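Local coordinates for protein putative phosphohistidine phosphatase, SixA (Nakamurella multipartita, PDB 4HBZ) that probably acts as a phosphohistidine phosphatase of the histidine phosphatase superfamily, removing phosphate from phosphorylated histidine residues, at residues M25-A30 and A72-T77; V66-A71 and V87-E92; D91-G96 and V115-H120. All coordinates share one frame; numbering follows the deposited sequence.

Contact 1 of 3, residues M25-A30 and A72-T77; sequences MRHAAA and ARTRQT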
loop_
_atom_site.group_PDB
_atom_site.type_symbol
_atom_site.label_atom_id
_atom_site.label_comp_id
_atom_site.label_asym_id
_atom_site.label_seq_id
_atom_site.Cartn_x
_atom_site.Cartn_y
_atom_site.Cartn_z
HETATM N N MSE A 25 -0.484 -0.154 2.190
HETATM C CA MSE A 25 -0.707 -0.376 3.611
HETATM C C MSE A 25 -0.072 0.695 4.413
HETATM O O MSE A 25 1.117 1.002 4.248
HETATM C CB MSE A 25 -0.143 -1.757 3.994
HETATM C CG MSE A 25 -0.472 -2.055 5.447
HETATM SE SE MSE A 25 -0.075 -3.944 5.840
HETATM C CE MSE A 25 -0.872 -3.967 7.668
ATOM N N ARG A 26 -0.818 1.181 5.390
ATOM C CA ARG A 26 -0.243 2.029 6.450
ATOM C C ARG A 26 0.197 1.120 7.602
ATOM O O ARG A 26 -0.547 0.216 8.013
ATOM C CB ARG A 26 -1.297 3.037 6.944
ATOM C CG ARG A 26 -0.789 3.909 8.079
ATOM C CD ARG A 26 -1.877 4.834 8.568
ATOM N NE ARG A 26 -1.391 5.700 9.634
ATOM C CZ ARG A 26 -2.158 6.597 10.264
ATOM N NH1 ARG A 26 -3.405 6.773 9.941
ATOM N NH2 ARG A 26 -1.601 7.395 11.176
ATOM N N HIS A 27 1.401 1.335 8.104
ATOM C CA HIS A 27 1.896 0.543 9.226
ATOM C C HIS A 27 0.876 0.531 10.370
ATOM O O HIS A 27 0.104 1.471 10.570
ATOM C CB HIS A 27 3.241 1.055 9.749
ATOM C CG HIS A 27 3.183 2.416 10.334
ATOM N ND1 HIS A 27 2.693 2.677 11.595
ATOM C CD2 HIS A 27 3.516 3.622 9.795
ATOM C CE1 HIS A 27 2.719 3.975 11.802
ATOM N NE2 HIS A 27 3.221 4.571 10.731
ATOM N N ALA A 28 0.991 -0.516 11.166
ATOM C CA ALA A 28 0.130 -0.666 12.340
ATOM C C ALA A 28 0.581 0.220 13.481
ATOM O O ALA A 28 1.617 0.884 13.426
ATOM C CB ALA A 28 0.044 -2.104 12.730
ATOM N N ALA A 29 -0.252 0.301 14.507
ATOM C CA ALA A 29 -0.083 1.267 15.596
ATOM C C ALA A 29 1.248 1.094 16.304
ATOM O O ALA A 29 1.674 -0.053 16.609
ATOM C CB ALA A 29 -1.228 1.152 16.573
ATOM N N ALA A 30 1.915 2.212 16.567
ATOM C CA ALA A 30 3.242 2.205 17.135
ATOM C C ALA A 30 3.352 3.044 18.413
ATOM O O ALA A 30 2.522 3.904 18.696
ATOM C CB ALA A 30 4.237 2.697 16.077
ATOM N N ALA A 72 11.337 1.156 11.871
ATOM C CA ALA A 72 11.049 -0.090 12.633
ATOM C C ALA A 72 9.563 -0.487 12.495
ATOM O O ALA A 72 9.235 -1.637 12.310
ATOM C CB ALA A 72 11.446 0.036 14.081
ATOM N N ARG A 73 8.659 0.473 12.582
ATOM C CA ARG A 73 7.251 0.141 12.636
ATOM C C ARG A 73 6.696 -0.415 11.356
ATOM O O ARG A 73 5.791 -1.264 11.361
ATOM C CB ARG A 73 6.421 1.336 13.132
ATOM C CG ARG A 73 6.503 2.620 12.278
ATOM C CD ARG A 73 5.940 3.783 13.084
ATOM N NE ARG A 73 6.011 5.098 12.439
ATOM C CZ ARG A 73 7.033 5.960 12.575
ATOM N NH1 ARG A 73 8.201 5.604 13.140
ATOM N NH2 ARG A 73 6.912 7.192 12.121
ATOM N N THR A 74 7.219 0.048 10.223
ATOM C CA THR A 74 6.871 -0.495 8.922
ATOM C C THR A 74 7.534 -1.880 8.706
ATOM O O THR A 74 6.906 -2.824 8.271
ATOM C CB THR A 74 7.238 0.514 7.803
ATOM O OG1 THR A 74 8.508 1.089 8.115
ATOM C CG2 THR A 74 6.215 1.651 7.753
ATOM N N ARG A 75 8.805 -2.021 9.074
ATOM C CA ARG A 75 9.491 -3.327 9.047
ATOM C C ARG A 75 8.743 -4.361 9.889
ATOM O O ARG A 75 8.544 -5.491 9.426
ATOM C CB ARG A 75 10.929 -3.201 9.549
ATOM C CG ARG A 75 11.844 -2.425 8.647
ATOM C CD ARG A 75 13.227 -2.264 9.298
ATOM N NE ARG A 75 14.181 -1.535 8.476
ATOM C CZ ARG A 75 14.965 -2.077 7.531
ATOM N NH1 ARG A 75 14.988 -3.402 7.300
ATOM N NH2 ARG A 75 15.792 -1.276 6.866
ATOM N N GLN A 76 8.345 -3.957 11.078
ATOM C CA GLN A 76 7.667 -4.855 11.998
ATOM C C GLN A 76 6.274 -5.198 11.514
ATOM O O GLN A 76 5.791 -6.325 11.686
ATOM C CB GLN A 76 7.604 -4.238 13.402
ATOM C CG GLN A 76 8.977 -4.257 14.071
ATOM C CD GLN A 76 9.013 -3.480 15.364
ATOM O OE1 GLN A 76 7.996 -3.026 15.847
ATOM N NE2 GLN A 76 10.214 -3.271 15.927
ATOM N N THR A 77 5.583 -4.253 10.906
ATOM C CA THR A 77 4.293 -4.547 10.305
ATOM C C THR A 77 4.455 -5.612 9.239
ATOM O O THR A 77 3.747 -6.602 9.228
ATOM C CB THR A 77 3.691 -3.268 9.684
ATOM O OG1 THR A 77 3.381 -2.328 10.713
ATOM C CG2 THR A 77 2.474 -3.599 8.914
#
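R73 lies over one face of the H27 imidazole. Its CD stands 3.6 Å from the ring centroid in a CH-pi contact, offset toward the rim, and NE follows over the same face. The guanidinium is turned almost perpendicular to the ring, the planes 89° apart, so that it presents an edge to H27 CE1 and NE2. T74 CG2 approaches the imidazole obliquely, touching H27 CB at 3.6 Å. In the plane of the ring, H27 ND1 donates to A28 O at 2.8 Å, a nearly straight bond that fixes the rotation of the ring.

R26 closes strand 20-26 and H27 follows it, an Arg-His pair matching the one at which the first strand of histidine phosphatases gives way to the catalytic loop. By this resemblance H27 is probably the histidine phosphorylated during catalysis, and R73 the pocket arginine supplied by helix 72-81. D36 holds R73 NH2 in a salt bridge, and A30 CB packs on R73 CD at 3.6 Å.

One turn along the helix, T77 OG1 works both ways: it accepts from A28 N at 3.0 Å and donates to R73 O at 2.7 Å. R73 O thus takes both the hydroxyl and the helical T77 N. With OG1 beside the backbone N (chi1 -66°), T77 has CG2 anti to that N, and this methyl meets CE of the selenomethionine M25 tip to tip at 3.6 Å.

Contact 2 of 3, residues V66-A71 and V87-E92; sequences VVCSTA and VRYRDE. With ACY (acetic acid), chain B.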
loop_
_atom_site.group_PDB
_atom_site.type_symbol
_atom_site.label_atom_id
_atom_site.label_comp_id
_atom_site.label_asym_id
_atom_site.label_seq_id
_atom_site.Cartn_x
_atom_site.Cartn_y
_atom_site.Cartn_z
ATOM N N VAL A 66 7.645 -6.475 -2.158
ATOM C CA VAL A 66 7.224 -5.520 -1.138
ATOM C C VAL A 66 8.192 -4.341 -1.262
ATOM O O VAL A 66 9.419 -4.533 -1.429
ATOM C CB VAL A 66 7.356 -6.100 0.270
ATOM C CG1 VAL A 66 6.863 -5.109 1.307
ATOM C CG2 VAL A 66 6.545 -7.374 0.368
ATOM N N VAL A 67 7.617 -3.136 -1.205
ATOM C CA VAL A 67 8.394 -1.883 -1.036
ATOM C C VAL A 67 8.029 -1.383 0.366
ATOM O O VAL A 67 6.828 -1.155 0.665
ATOM C CB VAL A 67 8.112 -0.826 -2.110
ATOM C CG1 VAL A 67 9.149 0.275 -2.006
ATOM C CG2 VAL A 67 8.088 -1.456 -3.527
ATOM N N CYS A 68 9.028 -1.207 1.239
ATOM C CA CYS A 68 8.775 -0.958 2.641
ATOM C C CYS A 68 9.640 0.168 3.188
ATOM O O CYS A 68 10.830 0.187 2.962
ATOM C CB CYS A 68 9.060 -2.243 3.424
ATOM S SG CYS A 68 8.588 -2.236 5.179
ATOM N N SER A 69 9.027 1.100 3.904
ATOM C CA SER A 69 9.786 2.089 4.668
ATOM C C SER A 69 10.776 1.417 5.622
ATOM O O SER A 69 10.511 0.369 6.203
ATOM C CB SER A 69 8.818 2.941 5.477
ATOM O OG SER A 69 9.491 3.763 6.380
ATOM N N THR A 70 11.919 2.059 5.807
ATOM C CA THR A 70 12.973 1.555 6.673
ATOM C C THR A 70 12.663 1.708 8.170
ATOM O O THR A 70 13.358 1.139 9.004
ATOM C CB THR A 70 14.288 2.241 6.365
ATOM O OG1 THR A 70 14.063 3.664 6.370
ATOM C CG2 THR A 70 14.834 1.761 4.988
ATOM N N ALA A 71 11.605 2.439 8.523
ATOM C CA ALA A 71 11.264 2.630 9.936
ATOM C C ALA A 71 11.020 1.257 10.597
ATOM O O ALA A 71 10.482 0.319 9.952
ATOM C CB ALA A 71 10.049 3.494 10.102
ATOM N N VAL A 87 11.852 -8.128 -0.701
ATOM C CA VAL A 87 11.559 -6.840 -0.057
ATOM C C VAL A 87 12.589 -5.801 -0.473
ATOM O O VAL A 87 13.797 -6.091 -0.487
ATOM C CB VAL A 87 11.514 -6.937 1.468
ATOM C CG1 VAL A 87 11.104 -5.585 2.087
ATOM C CG2 VAL A 87 10.652 -8.089 1.934
ATOM N N ARG A 88 12.101 -4.626 -0.858
ATOM C CA ARG A 88 12.917 -3.460 -1.162
ATOM C C ARG A 88 12.677 -2.452 -0.049
ATOM O O ARG A 88 11.623 -1.807 -0.020
ATOM C CB ARG A 88 12.496 -2.907 -2.496
ATOM C CG ARG A 88 12.682 -3.908 -3.670
ATOM C CD ARG A 88 11.835 -3.628 -4.911
ATOM N NE ARG A 88 12.340 -2.527 -5.692
ATOM C CZ ARG A 88 13.113 -2.624 -6.786
ATOM N NH1 ARG A 88 13.517 -1.495 -7.349
ATOM N NH2 ARG A 88 13.529 -3.787 -7.285
ATOM N N TYR A 89 13.621 -2.340 0.867
ATOM C CA TYR A 89 13.519 -1.378 1.947
ATOM C C TYR A 89 14.010 -0.020 1.410
ATOM O O TYR A 89 15.084 0.068 0.793
ATOM C CB TYR A 89 14.337 -1.786 3.168
ATOM C CG TYR A 89 13.786 -3.009 3.855
ATOM C CD1 TYR A 89 12.599 -2.931 4.626
ATOM C CD2 TYR A 89 14.396 -4.249 3.678
ATOM C CE1 TYR A 89 12.095 -4.069 5.236
ATOM C CE2 TYR A 89 13.870 -5.367 4.279
ATOM C CZ TYR A 89 12.724 -5.245 5.066
ATOM O OH TYR A 89 12.223 -6.410 5.665
ATOM N N ARG A 90 13.281 1.044 1.687
ATOM C CA ARG A 90 13.566 2.360 1.109
ATOM C C ARG A 90 13.396 3.466 2.121
ATOM O O ARG A 90 12.301 3.657 2.652
ATOM C CB ARG A 90 12.684 2.608 -0.092
ATOM C CG ARG A 90 12.890 1.695 -1.280
ATOM C CD ARG A 90 14.194 2.022 -1.967
ATOM N NE ARG A 90 14.398 1.202 -3.181
ATOM C CZ ARG A 90 14.992 0.027 -3.219
ATOM N NH1 ARG A 90 15.413 -0.622 -2.114
ATOM N NH2 ARG A 90 15.112 -0.591 -4.417
ATOM N N ASP A 91 14.466 4.244 2.334
ATOM C CA ASP A 91 14.347 5.488 3.077
ATOM C C ASP A 91 13.405 6.459 2.399
ATOM O O ASP A 91 12.754 7.278 3.076
ATOM C CB ASP A 91 15.725 6.103 3.266
ATOM C CG ASP A 91 16.578 5.368 4.293
ATOM O OD1 ASP A 91 16.100 4.865 5.367
ATOM O OD2 ASP A 91 17.830 5.379 4.078
ATOM N N GLU A 92 13.268 6.370 1.079
ATOM C CA GLU A 92 12.329 7.219 0.349
ATOM C C GLU A 92 10.906 7.053 0.848
ATOM O O GLU A 92 10.130 8.002 0.774
ATOM C CB GLU A 92 12.373 6.951 -1.155
ATOM C CG GLU A 92 13.713 7.286 -1.863
ATOM C CD GLU A 92 14.830 6.267 -1.706
ATOM O OE1 GLU A 92 14.781 5.292 -0.930
ATOM O OE2 GLU A 92 15.858 6.494 -2.383
HETATM C C ACY B . 16.619 -3.744 -3.483
HETATM O O ACY B . 16.617 -3.204 -2.337
HETATM O OXT ACY B . 16.417 -3.104 -4.550
HETATM C CH3 ACY B . 16.886 -5.220 -3.586
#
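T70 OG1 donates to D91 OD1 over just 2.6 Å, reaching the anti side of the carboxylate 17° out of its plane, and the same hydroxyl is bonded to H37 NE2. This bond ties the loop after strand 65-69 to the 3-10 turn after strand 86-90; the two parallel strands are linked through helix 72-81 in a beta-alpha-beta crossover.

Three backbone bonds carry the ladder: R88 N donates to V66 O at 2.7 Å, R88 O receives C68 N, and C68 O receives R90 N. V66, C68, V87 and Y89 share the face turned to the helix, where L78 touches both valines and the tyrosine. C68 CB lies 3.8 Å from Y89 CD1, its sulfur oblique to the ring, while V87 CG1 covers one face of that ring toward its rim.

V67 and R88 occupy the other face. Here the R90 chain bends at chi2 (-72°), which sets CD; its guanidinium lies under R88 CB, which sits over one face toward the rim. R90 NH1 and NH2 clasp an acetic acid molecule, probably from the crystallisation liquor, at 2.9 Å to O and 2.8 Å to OXT. NH1 also reaches Y89 O from above the carbonyl plane, and NE pairs with E104. An alanine at R90 would probably leave the E104 carboxylate without its mate and V67 CG1 without the packing of CG.

S69 OG accepts A71 N at 3.3 Å, closing an ST turn just before helix 72-81, and is also bonded to H120 NE2.

Contact 3 of 3, residues D91-G96 and V115-H120; sequences DELYGG and VLVVGH
At the C-terminal ends of the parallel strands, where histidine phosphatases build their catalytic pocket, L93 and Y94 of the loop after strand 86-90 meet H120, just after strand 114-119. The Gly-His pair G119-H120 fits the second conserved histidine of the family, so H120 probably lines that pocket.

Y94 and H120 form an offset edge-to-face pair, the edge of the tyrosine turned to the imidazole with the planes at 70°. Y94 has CG anti to the backbone N (chi1 179°), and the nearest atoms of the pair are its CD1 and H120 NE2, 3.6 Å apart. Each ring has an outside tether: Y94 OH is bonded to D36, and H120 NE2 to S69 OG.

L93 O lies at the edge of the imidazole, near its plane, 3.2 Å from H120 CD2. It also accepts from a water at 2.8 Å, and that water accepts from the backbone N of H120 at 2.9 Å, bridging the two segments. The chain then turns through G95 (phi 97°), where a side chain would collide with the carbonyl O of Y94.

L93 CD2 meets V117 CG1 at 3.8 Å, the two side chains crossing at about a right angle. The leucine packs between the sheet and helix 98-106, touching V67 of strand 65-69, I101 and E104, while V117 packs on V105 and on L22 and L24 of strand 20-26.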
loop_
_atom_site.group_PDB
_atom_site.type_symbol
_atom_site.label_atom_id
_atom_site.label_comp_id
_atom_site.label_asym_id
_atom_site.label_seq_id
_atom_site.Cartn_x
_atom_site.Cartn_y
_atom_site.Cartn_z
ATOM N N ASP A 91 14.466 4.244 2.334
ATOM C CA ASP A 91 14.347 5.488 3.077
ATOM C C ASP A 91 13.405 6.459 2.399
ATOM O O ASP A 91 12.754 7.278 3.076
ATOM C CB ASP A 91 15.725 6.103 3.266
ATOM C CG ASP A 91 16.578 5.368 4.293
ATOM O OD1 ASP A 91 16.100 4.865 5.367
ATOM O OD2 ASP A 91 17.830 5.379 4.078
ATOM N N GLU A 92 13.268 6.370 1.079
ATOM C CA GLU A 92 12.329 7.219 0.349
ATOM C C GLU A 92 10.906 7.053 0.848
ATOM O O GLU A 92 10.130 8.002 0.774
ATOM C CB GLU A 92 12.373 6.951 -1.155
ATOM C CG GLU A 92 13.713 7.286 -1.863
ATOM C CD GLU A 92 14.830 6.267 -1.706
ATOM O OE1 GLU A 92 14.781 5.292 -0.930
ATOM O OE2 GLU A 92 15.858 6.494 -2.383
ATOM N N LEU A 93 10.549 5.890 1.414
ATOM C CA LEU A 93 9.194 5.665 1.910
ATOM C C LEU A 93 9.016 6.187 3.325
ATOM O O LEU A 93 7.897 6.204 3.812
ATOM C CB LEU A 93 8.794 4.207 1.826
ATOM C CG LEU A 93 8.058 3.727 0.582
ATOM C CD1 LEU A 93 8.828 4.013 -0.692
ATOM C CD2 LEU A 93 7.654 2.270 0.676
ATOM N N TYR A 94 10.090 6.607 3.984
ATOM C CA TYR A 94 10.019 7.212 5.322
ATOM C C TYR A 94 9.909 8.733 5.132
ATOM O O TYR A 94 10.870 9.466 5.183
ATOM C CB TYR A 94 11.221 6.812 6.152
ATOM C CG TYR A 94 11.234 7.417 7.539
ATOM C CD1 TYR A 94 10.290 7.068 8.490
ATOM C CD2 TYR A 94 12.237 8.314 7.920
ATOM C CE1 TYR A 94 10.311 7.564 9.745
ATOM C CE2 TYR A 94 12.267 8.835 9.204
ATOM C CZ TYR A 94 11.262 8.458 10.108
ATOM O OH TYR A 94 11.354 8.984 11.396
ATOM N N GLY A 95 8.688 9.172 4.889
ATOM C CA GLY A 95 8.399 10.575 4.663
ATOM C C GLY A 95 8.301 11.024 3.244
ATOM O O GLY A 95 7.995 12.186 2.992
ATOM N N GLY A 96 8.521 10.129 2.271
ATOM C CA GLY A 96 8.284 10.467 0.902
ATOM C C GLY A 96 6.829 10.791 0.620
ATOM O O GLY A 96 5.941 10.418 1.382
ATOM N N VAL A 115 2.036 -6.381 -5.822
ATOM C CA VAL A 115 2.977 -5.528 -5.069
ATOM C C VAL A 115 2.348 -4.985 -3.811
ATOM O O VAL A 115 1.248 -4.491 -3.852
ATOM C CB VAL A 115 3.504 -4.379 -5.942
ATOM C CG1 VAL A 115 4.361 -3.442 -5.150
ATOM C CG2 VAL A 115 4.244 -4.901 -7.160
ATOM N N LEU A 116 3.061 -5.101 -2.689
ATOM C CA LEU A 116 2.657 -4.529 -1.422
ATOM C C LEU A 116 3.583 -3.359 -1.092
ATOM O O LEU A 116 4.804 -3.522 -1.133
ATOM C CB LEU A 116 2.790 -5.616 -0.352
ATOM C CG LEU A 116 2.589 -5.149 1.107
ATOM C CD1 LEU A 116 1.195 -4.558 1.358
ATOM C CD2 LEU A 116 2.854 -6.292 2.102
ATOM N N VAL A 117 2.997 -2.263 -0.672
ATOM C CA VAL A 117 3.715 -1.091 -0.182
ATOM C C VAL A 117 3.390 -0.910 1.284
ATOM O O VAL A 117 2.222 -0.850 1.617
ATOM C CB VAL A 117 3.340 0.180 -0.952
ATOM C CG1 VAL A 117 4.071 1.425 -0.442
ATOM C CG2 VAL A 117 3.573 -0.001 -2.466
ATOM N N VAL A 118 4.390 -0.830 2.172
ATOM C CA VAL A 118 4.164 -0.600 3.588
ATOM C C VAL A 118 4.815 0.731 3.946
ATOM O O VAL A 118 6.032 0.898 3.898
ATOM C CB VAL A 118 4.733 -1.758 4.438
ATOM C CG1 VAL A 118 4.339 -1.555 5.899
ATOM C CG2 VAL A 118 4.214 -3.139 3.943
ATOM N N GLY A 119 3.964 1.693 4.223
ATOM C CA GLY A 119 4.452 3.023 4.517
ATOM C C GLY A 119 3.647 3.769 5.552
ATOM O O GLY A 119 3.072 3.195 6.469
ATOM N N HIS A 120 3.625 5.104 5.404
ATOM C CA HIS A 120 3.100 5.998 6.412
ATOM C C HIS A 120 1.974 6.874 5.850
ATOM O O HIS A 120 1.999 7.231 4.656
ATOM C CB HIS A 120 4.215 6.980 6.872
ATOM C CG HIS A 120 5.463 6.301 7.359
ATOM N ND1 HIS A 120 5.659 6.026 8.693
ATOM C CD2 HIS A 120 6.513 5.750 6.694
ATOM C CE1 HIS A 120 6.806 5.358 8.833
ATOM N NE2 HIS A 120 7.346 5.197 7.641
HETATM O O HOH W 1 5.178 6.284 3.210
#

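How the contacts relate
The three contacts cluster on one mixed sheet, their centres about 11 Å (1 and 2), 10 Å (1 and 3) and 6 Å (2 and 3) apart. Contact 3 lies close beside contact 2, and strand 114-119, between 20-26 and 65-69, joins the strands of contacts 1 and 2, with 86-90 at the sheet's edge. Along the chain contacts 1 and 2 interlace, whereas contact 3 opens at D91 and E92, where contact 2 ends. Cross-links join them: R75 NE to T70 O, M25 N to V117 O, V67 N to L116 O, and the meeting of the H27 and H120 rings. Residues far apart in sequence are thus gathered at one end of the sheet, consistent with a shared phosphatase pocket.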